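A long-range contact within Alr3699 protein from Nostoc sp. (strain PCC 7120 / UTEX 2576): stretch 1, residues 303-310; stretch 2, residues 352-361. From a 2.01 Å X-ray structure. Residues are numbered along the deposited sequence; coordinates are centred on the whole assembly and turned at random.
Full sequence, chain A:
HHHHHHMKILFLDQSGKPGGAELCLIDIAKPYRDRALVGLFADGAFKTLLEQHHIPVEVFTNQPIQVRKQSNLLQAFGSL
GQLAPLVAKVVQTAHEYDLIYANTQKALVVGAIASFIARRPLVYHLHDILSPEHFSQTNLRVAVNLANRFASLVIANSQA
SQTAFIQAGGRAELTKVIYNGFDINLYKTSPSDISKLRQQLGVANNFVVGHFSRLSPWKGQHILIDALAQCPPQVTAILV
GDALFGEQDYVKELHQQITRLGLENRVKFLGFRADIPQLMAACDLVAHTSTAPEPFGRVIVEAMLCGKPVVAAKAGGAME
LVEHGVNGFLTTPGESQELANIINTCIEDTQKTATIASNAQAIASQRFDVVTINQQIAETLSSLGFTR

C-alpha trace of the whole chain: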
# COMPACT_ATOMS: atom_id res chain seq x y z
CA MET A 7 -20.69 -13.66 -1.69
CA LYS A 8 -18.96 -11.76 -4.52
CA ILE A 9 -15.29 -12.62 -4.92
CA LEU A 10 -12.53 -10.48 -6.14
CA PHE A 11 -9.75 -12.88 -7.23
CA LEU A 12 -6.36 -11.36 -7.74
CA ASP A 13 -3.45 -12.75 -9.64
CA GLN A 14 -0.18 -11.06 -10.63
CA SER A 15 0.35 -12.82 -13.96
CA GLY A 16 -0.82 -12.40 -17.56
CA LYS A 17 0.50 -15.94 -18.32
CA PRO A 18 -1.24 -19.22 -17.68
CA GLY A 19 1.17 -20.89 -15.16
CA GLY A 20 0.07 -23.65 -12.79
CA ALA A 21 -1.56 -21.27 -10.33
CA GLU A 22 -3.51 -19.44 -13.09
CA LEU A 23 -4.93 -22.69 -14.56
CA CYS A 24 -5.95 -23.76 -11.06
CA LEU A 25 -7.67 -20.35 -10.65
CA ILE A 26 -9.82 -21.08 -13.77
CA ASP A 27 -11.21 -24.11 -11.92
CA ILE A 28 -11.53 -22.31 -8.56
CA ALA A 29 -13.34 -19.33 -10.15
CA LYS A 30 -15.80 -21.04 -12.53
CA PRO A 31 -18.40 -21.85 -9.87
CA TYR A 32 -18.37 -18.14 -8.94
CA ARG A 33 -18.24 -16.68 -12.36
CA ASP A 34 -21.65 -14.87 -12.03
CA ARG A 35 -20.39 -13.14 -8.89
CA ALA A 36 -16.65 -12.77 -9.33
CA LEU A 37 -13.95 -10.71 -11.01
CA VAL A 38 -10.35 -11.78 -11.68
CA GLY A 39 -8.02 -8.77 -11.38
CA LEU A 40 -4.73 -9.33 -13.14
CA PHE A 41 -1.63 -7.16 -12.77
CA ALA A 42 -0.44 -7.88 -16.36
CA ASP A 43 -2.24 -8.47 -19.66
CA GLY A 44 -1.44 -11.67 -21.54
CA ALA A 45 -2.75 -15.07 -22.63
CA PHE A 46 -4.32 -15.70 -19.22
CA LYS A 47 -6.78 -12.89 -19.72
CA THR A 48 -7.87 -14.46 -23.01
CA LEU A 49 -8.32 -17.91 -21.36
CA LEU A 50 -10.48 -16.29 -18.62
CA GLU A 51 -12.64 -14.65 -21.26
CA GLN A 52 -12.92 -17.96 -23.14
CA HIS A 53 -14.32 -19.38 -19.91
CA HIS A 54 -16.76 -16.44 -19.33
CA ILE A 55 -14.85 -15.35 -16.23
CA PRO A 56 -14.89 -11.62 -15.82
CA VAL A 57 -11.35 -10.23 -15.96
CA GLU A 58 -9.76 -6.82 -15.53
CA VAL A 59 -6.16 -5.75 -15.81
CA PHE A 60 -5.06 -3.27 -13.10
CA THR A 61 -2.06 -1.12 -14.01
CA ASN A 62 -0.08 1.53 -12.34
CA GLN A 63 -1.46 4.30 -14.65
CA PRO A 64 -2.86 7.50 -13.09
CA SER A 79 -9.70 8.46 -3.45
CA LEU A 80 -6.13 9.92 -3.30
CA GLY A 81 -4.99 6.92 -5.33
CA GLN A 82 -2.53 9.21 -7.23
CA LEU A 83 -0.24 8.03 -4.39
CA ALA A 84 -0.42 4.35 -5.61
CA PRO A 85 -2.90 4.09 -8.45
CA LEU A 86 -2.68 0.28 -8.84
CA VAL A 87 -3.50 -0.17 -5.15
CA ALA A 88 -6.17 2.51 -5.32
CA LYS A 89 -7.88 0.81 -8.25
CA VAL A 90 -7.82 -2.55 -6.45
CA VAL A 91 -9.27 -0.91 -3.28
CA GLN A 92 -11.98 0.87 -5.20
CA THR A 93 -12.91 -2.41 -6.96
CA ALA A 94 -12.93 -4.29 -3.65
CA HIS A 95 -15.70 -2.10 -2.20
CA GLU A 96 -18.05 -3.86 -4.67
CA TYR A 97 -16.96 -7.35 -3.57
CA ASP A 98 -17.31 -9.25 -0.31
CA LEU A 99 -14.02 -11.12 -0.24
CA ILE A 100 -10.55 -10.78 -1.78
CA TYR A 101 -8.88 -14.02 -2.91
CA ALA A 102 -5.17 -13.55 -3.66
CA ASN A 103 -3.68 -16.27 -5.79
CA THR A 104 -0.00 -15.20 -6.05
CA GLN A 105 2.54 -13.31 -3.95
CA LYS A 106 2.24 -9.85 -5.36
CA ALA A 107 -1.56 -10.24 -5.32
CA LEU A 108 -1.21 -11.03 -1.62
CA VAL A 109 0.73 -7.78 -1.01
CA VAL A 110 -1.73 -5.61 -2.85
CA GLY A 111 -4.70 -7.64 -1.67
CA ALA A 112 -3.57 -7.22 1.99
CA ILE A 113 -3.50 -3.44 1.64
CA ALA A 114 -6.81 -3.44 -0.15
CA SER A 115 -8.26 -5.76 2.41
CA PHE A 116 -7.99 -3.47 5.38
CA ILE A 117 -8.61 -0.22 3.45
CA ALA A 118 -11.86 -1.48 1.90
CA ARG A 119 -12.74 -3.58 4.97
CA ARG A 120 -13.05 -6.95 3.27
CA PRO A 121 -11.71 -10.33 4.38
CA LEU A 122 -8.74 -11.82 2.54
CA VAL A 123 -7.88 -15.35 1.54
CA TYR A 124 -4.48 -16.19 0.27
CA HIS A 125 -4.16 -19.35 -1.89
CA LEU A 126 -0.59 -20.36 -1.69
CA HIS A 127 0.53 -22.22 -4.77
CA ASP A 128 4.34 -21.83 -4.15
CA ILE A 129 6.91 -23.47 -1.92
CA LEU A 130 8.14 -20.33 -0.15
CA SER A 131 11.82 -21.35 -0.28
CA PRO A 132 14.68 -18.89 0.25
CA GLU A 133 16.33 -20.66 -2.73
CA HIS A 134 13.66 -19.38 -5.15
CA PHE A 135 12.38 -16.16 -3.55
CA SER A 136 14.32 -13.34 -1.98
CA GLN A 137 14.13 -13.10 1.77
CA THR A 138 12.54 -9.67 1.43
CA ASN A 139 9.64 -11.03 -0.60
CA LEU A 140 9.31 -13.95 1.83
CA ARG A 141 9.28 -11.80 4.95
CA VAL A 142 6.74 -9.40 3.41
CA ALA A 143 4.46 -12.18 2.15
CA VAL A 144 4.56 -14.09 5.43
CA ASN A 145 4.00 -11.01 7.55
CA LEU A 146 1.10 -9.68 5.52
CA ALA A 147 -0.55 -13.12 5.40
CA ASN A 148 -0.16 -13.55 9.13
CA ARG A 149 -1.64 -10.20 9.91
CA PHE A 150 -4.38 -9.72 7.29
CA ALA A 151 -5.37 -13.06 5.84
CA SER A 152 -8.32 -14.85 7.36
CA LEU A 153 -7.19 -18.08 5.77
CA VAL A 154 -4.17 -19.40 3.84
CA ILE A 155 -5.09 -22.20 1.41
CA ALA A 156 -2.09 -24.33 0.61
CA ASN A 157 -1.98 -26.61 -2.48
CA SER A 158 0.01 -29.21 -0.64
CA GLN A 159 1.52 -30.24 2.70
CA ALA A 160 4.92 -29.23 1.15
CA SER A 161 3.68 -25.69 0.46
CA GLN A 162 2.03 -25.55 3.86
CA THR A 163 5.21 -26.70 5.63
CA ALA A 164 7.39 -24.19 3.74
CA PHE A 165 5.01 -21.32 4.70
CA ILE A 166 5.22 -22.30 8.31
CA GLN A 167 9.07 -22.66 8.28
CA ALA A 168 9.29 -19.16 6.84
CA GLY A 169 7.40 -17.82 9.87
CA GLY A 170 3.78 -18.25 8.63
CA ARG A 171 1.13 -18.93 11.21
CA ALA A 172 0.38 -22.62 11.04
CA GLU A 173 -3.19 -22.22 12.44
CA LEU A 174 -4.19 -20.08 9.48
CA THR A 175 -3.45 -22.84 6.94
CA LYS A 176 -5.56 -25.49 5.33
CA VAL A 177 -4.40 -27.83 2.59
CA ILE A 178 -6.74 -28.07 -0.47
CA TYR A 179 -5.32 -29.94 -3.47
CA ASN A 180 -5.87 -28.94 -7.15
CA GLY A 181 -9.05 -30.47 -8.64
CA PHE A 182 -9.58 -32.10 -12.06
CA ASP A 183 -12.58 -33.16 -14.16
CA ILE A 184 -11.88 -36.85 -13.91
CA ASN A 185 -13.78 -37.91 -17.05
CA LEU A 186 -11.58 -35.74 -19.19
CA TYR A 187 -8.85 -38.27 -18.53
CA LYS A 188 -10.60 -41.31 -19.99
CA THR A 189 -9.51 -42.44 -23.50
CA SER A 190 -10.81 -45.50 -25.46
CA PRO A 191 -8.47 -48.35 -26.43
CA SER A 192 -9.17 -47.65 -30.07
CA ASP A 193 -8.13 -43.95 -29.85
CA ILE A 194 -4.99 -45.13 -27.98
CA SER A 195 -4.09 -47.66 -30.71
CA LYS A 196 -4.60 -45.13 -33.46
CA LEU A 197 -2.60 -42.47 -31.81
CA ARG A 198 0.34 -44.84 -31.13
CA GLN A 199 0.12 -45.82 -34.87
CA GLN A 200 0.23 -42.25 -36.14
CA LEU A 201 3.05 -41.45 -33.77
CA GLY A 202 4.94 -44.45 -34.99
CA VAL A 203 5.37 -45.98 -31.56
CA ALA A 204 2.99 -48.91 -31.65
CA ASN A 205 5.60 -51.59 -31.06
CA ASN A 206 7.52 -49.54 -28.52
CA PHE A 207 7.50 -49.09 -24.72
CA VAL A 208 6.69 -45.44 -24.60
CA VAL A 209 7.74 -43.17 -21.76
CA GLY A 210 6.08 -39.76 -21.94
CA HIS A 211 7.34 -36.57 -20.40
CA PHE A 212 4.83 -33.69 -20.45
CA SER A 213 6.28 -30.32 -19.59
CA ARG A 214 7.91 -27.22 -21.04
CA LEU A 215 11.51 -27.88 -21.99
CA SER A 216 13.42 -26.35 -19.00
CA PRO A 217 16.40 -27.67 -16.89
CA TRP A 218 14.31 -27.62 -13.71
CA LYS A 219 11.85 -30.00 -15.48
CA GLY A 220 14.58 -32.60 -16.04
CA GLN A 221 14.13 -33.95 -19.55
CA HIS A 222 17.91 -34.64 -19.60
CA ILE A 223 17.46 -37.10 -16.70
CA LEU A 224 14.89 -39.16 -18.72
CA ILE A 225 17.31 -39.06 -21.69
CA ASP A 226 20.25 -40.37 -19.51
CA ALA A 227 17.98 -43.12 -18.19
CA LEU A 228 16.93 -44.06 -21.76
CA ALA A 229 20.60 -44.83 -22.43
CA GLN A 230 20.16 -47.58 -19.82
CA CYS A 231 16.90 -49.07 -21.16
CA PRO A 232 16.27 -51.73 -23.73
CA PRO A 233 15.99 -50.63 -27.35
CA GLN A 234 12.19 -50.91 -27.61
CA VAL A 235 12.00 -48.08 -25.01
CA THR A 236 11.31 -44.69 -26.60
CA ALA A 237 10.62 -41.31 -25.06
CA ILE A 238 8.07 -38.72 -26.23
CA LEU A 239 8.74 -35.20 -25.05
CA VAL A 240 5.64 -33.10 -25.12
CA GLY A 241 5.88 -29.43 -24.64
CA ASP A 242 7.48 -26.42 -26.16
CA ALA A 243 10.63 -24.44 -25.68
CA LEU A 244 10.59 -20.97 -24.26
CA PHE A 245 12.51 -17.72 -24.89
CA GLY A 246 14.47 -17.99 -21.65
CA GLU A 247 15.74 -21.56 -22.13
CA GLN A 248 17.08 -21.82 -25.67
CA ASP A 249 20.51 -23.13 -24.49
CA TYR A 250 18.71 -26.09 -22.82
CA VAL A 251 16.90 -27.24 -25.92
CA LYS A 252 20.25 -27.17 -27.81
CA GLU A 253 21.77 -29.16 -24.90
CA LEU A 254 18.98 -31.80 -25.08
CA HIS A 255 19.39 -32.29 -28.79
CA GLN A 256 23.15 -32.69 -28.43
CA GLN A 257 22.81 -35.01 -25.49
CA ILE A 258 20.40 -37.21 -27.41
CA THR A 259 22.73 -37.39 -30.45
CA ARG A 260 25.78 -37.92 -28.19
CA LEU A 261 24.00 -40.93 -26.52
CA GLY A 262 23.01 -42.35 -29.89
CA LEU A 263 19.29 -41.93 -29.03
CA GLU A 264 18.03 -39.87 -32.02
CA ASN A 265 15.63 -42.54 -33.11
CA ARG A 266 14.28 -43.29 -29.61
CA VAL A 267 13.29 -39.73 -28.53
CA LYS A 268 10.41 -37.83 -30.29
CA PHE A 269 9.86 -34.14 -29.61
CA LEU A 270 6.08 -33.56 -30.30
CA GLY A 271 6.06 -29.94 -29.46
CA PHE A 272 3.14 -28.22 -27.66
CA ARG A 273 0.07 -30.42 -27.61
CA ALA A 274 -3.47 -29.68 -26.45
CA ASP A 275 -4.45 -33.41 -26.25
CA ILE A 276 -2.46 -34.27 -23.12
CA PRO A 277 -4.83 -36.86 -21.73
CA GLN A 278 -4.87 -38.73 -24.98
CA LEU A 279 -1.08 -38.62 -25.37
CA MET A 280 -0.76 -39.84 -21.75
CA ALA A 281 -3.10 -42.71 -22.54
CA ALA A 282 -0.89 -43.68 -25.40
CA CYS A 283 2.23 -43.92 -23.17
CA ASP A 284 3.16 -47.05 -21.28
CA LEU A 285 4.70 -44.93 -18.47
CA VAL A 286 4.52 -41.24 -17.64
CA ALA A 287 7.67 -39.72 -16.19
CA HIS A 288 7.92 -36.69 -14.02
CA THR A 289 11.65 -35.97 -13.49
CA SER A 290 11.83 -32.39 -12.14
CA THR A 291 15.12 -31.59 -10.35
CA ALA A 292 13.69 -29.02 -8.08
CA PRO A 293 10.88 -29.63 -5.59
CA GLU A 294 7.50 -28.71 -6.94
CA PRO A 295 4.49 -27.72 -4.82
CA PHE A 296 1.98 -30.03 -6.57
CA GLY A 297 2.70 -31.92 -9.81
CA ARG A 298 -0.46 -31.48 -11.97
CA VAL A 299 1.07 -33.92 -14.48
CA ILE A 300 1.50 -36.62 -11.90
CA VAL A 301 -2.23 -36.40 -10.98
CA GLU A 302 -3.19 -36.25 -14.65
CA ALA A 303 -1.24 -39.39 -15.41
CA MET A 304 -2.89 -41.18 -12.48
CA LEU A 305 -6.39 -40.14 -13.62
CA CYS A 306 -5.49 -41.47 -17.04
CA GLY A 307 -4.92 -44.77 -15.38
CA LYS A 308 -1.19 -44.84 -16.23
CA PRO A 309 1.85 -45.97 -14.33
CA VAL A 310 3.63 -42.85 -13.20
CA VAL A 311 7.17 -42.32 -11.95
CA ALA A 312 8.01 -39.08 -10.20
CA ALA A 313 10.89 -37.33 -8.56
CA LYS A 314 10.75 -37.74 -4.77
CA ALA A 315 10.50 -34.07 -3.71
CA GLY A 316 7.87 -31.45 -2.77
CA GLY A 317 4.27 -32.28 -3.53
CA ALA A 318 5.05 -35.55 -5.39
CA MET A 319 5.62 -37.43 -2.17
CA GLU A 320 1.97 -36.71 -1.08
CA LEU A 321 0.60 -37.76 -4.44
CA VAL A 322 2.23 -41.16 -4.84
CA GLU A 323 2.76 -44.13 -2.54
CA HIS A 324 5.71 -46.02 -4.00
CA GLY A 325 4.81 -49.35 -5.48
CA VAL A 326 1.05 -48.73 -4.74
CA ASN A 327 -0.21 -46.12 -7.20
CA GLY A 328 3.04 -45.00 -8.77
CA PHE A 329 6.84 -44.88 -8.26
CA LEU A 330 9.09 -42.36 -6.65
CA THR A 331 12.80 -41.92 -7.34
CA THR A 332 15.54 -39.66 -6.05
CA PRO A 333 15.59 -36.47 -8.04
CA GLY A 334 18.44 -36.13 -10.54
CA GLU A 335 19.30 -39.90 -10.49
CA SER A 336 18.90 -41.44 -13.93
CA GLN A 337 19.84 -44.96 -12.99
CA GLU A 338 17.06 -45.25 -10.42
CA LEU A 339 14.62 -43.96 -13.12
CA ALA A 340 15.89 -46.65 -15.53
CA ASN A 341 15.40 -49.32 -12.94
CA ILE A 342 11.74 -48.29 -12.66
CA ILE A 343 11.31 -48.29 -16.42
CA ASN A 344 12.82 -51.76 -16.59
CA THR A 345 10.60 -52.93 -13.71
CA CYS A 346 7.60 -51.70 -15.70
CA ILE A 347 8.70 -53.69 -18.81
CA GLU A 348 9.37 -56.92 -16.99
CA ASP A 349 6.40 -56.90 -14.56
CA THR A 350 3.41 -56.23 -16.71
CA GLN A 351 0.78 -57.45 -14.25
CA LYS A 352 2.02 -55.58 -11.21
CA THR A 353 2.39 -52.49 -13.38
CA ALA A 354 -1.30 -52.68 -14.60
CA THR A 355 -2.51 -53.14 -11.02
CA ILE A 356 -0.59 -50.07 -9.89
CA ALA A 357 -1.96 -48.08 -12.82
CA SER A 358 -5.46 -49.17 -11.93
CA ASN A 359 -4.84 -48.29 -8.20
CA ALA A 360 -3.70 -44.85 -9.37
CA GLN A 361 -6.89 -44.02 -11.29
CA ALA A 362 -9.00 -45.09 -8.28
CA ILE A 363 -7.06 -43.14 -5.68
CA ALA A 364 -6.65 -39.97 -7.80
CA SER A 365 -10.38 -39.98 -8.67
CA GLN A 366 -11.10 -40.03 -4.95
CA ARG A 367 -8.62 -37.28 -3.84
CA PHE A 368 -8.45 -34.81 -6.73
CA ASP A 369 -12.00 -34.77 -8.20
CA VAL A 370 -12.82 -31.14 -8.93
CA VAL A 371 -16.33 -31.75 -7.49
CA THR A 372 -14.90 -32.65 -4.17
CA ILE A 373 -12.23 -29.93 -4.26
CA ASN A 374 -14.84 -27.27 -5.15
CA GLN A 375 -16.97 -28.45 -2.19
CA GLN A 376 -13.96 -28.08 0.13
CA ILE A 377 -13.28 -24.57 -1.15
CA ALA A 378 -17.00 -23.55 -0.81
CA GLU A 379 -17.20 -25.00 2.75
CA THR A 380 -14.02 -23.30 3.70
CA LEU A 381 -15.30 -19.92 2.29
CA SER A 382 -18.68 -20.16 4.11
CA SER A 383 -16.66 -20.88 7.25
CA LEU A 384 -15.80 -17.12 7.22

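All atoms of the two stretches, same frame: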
# COMPACT_ATOMS: atom_id res chain seq x y z
N ALA A 303 -1.67 -38.07 -14.97
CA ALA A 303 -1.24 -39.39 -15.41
C ALA A 303 -2.00 -40.49 -14.66
O ALA A 303 -2.44 -41.48 -15.25
CB ALA A 303 0.26 -39.49 -15.18
N MET A 304 -2.20 -40.25 -13.37
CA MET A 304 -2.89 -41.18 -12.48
C MET A 304 -4.37 -41.28 -12.93
O MET A 304 -4.93 -42.36 -13.07
CB MET A 304 -2.77 -40.70 -11.03
CG MET A 304 -1.36 -40.77 -10.44
SD MET A 304 -1.20 -40.12 -8.74
CE MET A 304 -1.30 -41.68 -8.04
N LEU A 305 -4.99 -40.15 -13.18
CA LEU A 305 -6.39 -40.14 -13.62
C LEU A 305 -6.51 -40.78 -14.96
O LEU A 305 -7.60 -41.27 -15.32
CB LEU A 305 -6.89 -38.69 -13.70
CG LEU A 305 -7.15 -38.02 -12.37
CD1 LEU A 305 -7.32 -36.53 -12.57
CD2 LEU A 305 -8.35 -38.61 -11.72
N CYS A 306 -5.42 -40.79 -15.76
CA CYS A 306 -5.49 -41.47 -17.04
C CYS A 306 -5.30 -42.95 -16.82
O CYS A 306 -5.24 -43.73 -17.76
CB CYS A 306 -4.45 -41.00 -18.06
SG CYS A 306 -4.59 -39.33 -18.64
N GLY A 307 -5.15 -43.37 -15.58
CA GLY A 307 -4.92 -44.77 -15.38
C GLY A 307 -3.56 -45.24 -15.86
O GLY A 307 -3.47 -46.33 -16.31
N LYS A 308 -2.52 -44.45 -15.74
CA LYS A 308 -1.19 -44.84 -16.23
C LYS A 308 -0.19 -45.04 -15.10
O LYS A 308 -0.28 -44.41 -14.04
CB LYS A 308 -0.64 -43.76 -17.16
CG LYS A 308 -1.39 -43.70 -18.49
CD LYS A 308 -1.24 -45.11 -19.09
CE LYS A 308 -1.56 -45.22 -20.52
NZ LYS A 308 -1.41 -46.64 -20.86
N PRO A 309 0.76 -45.93 -15.30
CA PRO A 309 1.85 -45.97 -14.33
C PRO A 309 2.56 -44.62 -14.41
O PRO A 309 2.74 -44.08 -15.52
CB PRO A 309 2.78 -47.02 -14.91
CG PRO A 309 1.97 -47.82 -15.87
CD PRO A 309 1.04 -46.82 -16.46
N VAL A 310 2.94 -44.10 -13.27
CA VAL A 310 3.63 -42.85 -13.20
C VAL A 310 4.86 -42.98 -12.30
O VAL A 310 4.80 -43.58 -11.21
CB VAL A 310 2.71 -41.72 -12.75
CG1 VAL A 310 2.28 -41.89 -11.29
CG2 VAL A 310 3.40 -40.38 -12.91
N LYS A 352 1.87 -56.48 -12.30
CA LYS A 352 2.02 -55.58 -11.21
C LYS A 352 1.84 -54.12 -11.69
O LYS A 352 1.15 -53.32 -11.06
CB LYS A 352 3.41 -55.80 -10.59
CG LYS A 352 3.91 -54.74 -9.65
CD LYS A 352 5.25 -55.18 -9.06
CE LYS A 352 6.20 -54.02 -8.98
NZ LYS A 352 7.54 -54.53 -8.65
N THR A 353 2.45 -53.81 -12.83
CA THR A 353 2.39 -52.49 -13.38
C THR A 353 0.93 -52.11 -13.72
O THR A 353 0.51 -50.99 -13.39
CB THR A 353 3.31 -52.41 -14.61
OG1 THR A 353 4.68 -52.57 -14.18
CG2 THR A 353 3.16 -51.12 -15.28
N ALA A 354 0.14 -53.02 -14.31
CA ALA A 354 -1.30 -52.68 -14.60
C ALA A 354 -2.10 -52.52 -13.30
O ALA A 354 -3.03 -51.76 -13.28
CB ALA A 354 -2.01 -53.72 -15.47
N THR A 355 -1.76 -53.25 -12.25
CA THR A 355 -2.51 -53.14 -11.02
C THR A 355 -2.23 -51.77 -10.43
O THR A 355 -3.12 -51.08 -10.06
CB THR A 355 -2.09 -54.21 -10.06
OG1 THR A 355 -2.40 -55.44 -10.66
CG2 THR A 355 -2.78 -54.09 -8.74
N ILE A 356 -0.96 -51.39 -10.37
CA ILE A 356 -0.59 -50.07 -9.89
C ILE A 356 -1.31 -48.94 -10.64
O ILE A 356 -1.75 -47.94 -10.03
CB ILE A 356 0.91 -49.88 -9.99
CG1 ILE A 356 1.60 -50.81 -8.95
CG2 ILE A 356 1.29 -48.38 -9.82
CD1 ILE A 356 3.09 -50.86 -9.06
N ALA A 357 -1.35 -49.07 -11.94
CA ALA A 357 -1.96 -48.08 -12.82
C ALA A 357 -3.47 -48.00 -12.53
O ALA A 357 -4.05 -46.92 -12.42
CB ALA A 357 -1.70 -48.43 -14.29
N SER A 358 -4.06 -49.14 -12.27
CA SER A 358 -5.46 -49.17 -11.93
C SER A 358 -5.68 -48.59 -10.49
O SER A 358 -6.62 -47.82 -10.27
CB SER A 358 -5.93 -50.60 -12.08
OG SER A 358 -7.22 -50.68 -11.57
N ASN A 359 -4.78 -48.89 -9.55
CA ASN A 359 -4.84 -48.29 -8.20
C ASN A 359 -4.79 -46.76 -8.32
O ASN A 359 -5.59 -46.02 -7.69
CB ASN A 359 -3.64 -48.76 -7.32
CG ASN A 359 -3.74 -50.20 -6.93
OD1 ASN A 359 -4.77 -50.83 -7.16
ND2 ASN A 359 -2.68 -50.74 -6.34
N ALA A 360 -3.88 -46.28 -9.18
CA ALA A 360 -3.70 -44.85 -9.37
C ALA A 360 -4.97 -44.11 -9.83
O ALA A 360 -5.34 -43.08 -9.27
CB ALA A 360 -2.54 -44.61 -10.34
N GLN A 361 -5.65 -44.63 -10.84
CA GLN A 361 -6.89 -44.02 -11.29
C GLN A 361 -7.88 -43.92 -10.15
O GLN A 361 -8.52 -42.89 -10.00
CB GLN A 361 -7.50 -44.75 -12.51
CG GLN A 361 -8.59 -43.94 -13.17
CD GLN A 361 -8.99 -44.51 -14.54
OE1 GLN A 361 -9.49 -45.60 -14.62
NE2 GLN A 361 -8.67 -43.77 -15.64

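The end of one helix, with the loop that follows it, packs against the flank of a second helix more than forty residues later in the chain; together the two stretches bury 431 Å². The contact follows the spacing of the second helix: T353, A357, A360 and Q361 reach stretch 1, while A354 and S358 point away from it.

Q361 makes the one hydrogen bond across the contact. Its CA-to-CB bond runs sideways, but chi1 and chi2 are both t (-167° and 168°), so the side chain is extended and its end comes nearer to stretch 1; chi3 of 65° then turns the amide so that NE2 donates to L305 O at 2.7 Å. The N-H...O angle of 177° makes this bond almost straight. The acceptor lies in the last turn of the first helix, where the chain leaves helical geometry and L305 O receives no backbone hydrogen bond from within its own stretch.

That turn closes as a Schellman motif: K308 N bonds to A303 O at 3.0 Å and G307 N to M304 O at 2.7 Å. G307 has positive phi (69°), which by itself favours glycine, and an ideal CB here would lie 3.2 Å from Q361 NE2, a tight approach to the very amide that bonds L305. M304 O also faces the second helix, where Q361 CA makes a CA-H...O contact with it at 3.1 Å; the backbone N of Q361 is near but poorly angled, and it bonds instead to A357 O within its own helix, at 3.2 Å.

Two alanines carry much of the apolar contact. A357 and A360 both point toward stretch 1, and having no atoms beyond CB they let the backbones come close: CA of P309 is 4.6 Å from CA of A357, and CA of M304 is 4.9 Å from CA of A360. A357 CB sits 3.4 Å from G307 O and 3.8 Å from P309 CD. M304 leaves its backbone sideways, with chi1 m and chi2 t; chi3 lies between wells at 98° and places CE 3.9 Å from A360 CB.

The P309 ring, puckered C-gamma exo, also meets T353, with CG 3.6 Å from T353 CG2. T353 has chi1 m (-66°), presenting this methyl to the proline while its OG1 is hydrogen-bonded elsewhere in the structure. K308 contributes mainly backbone: its side chain points away, and NZ finds its partner elsewhere.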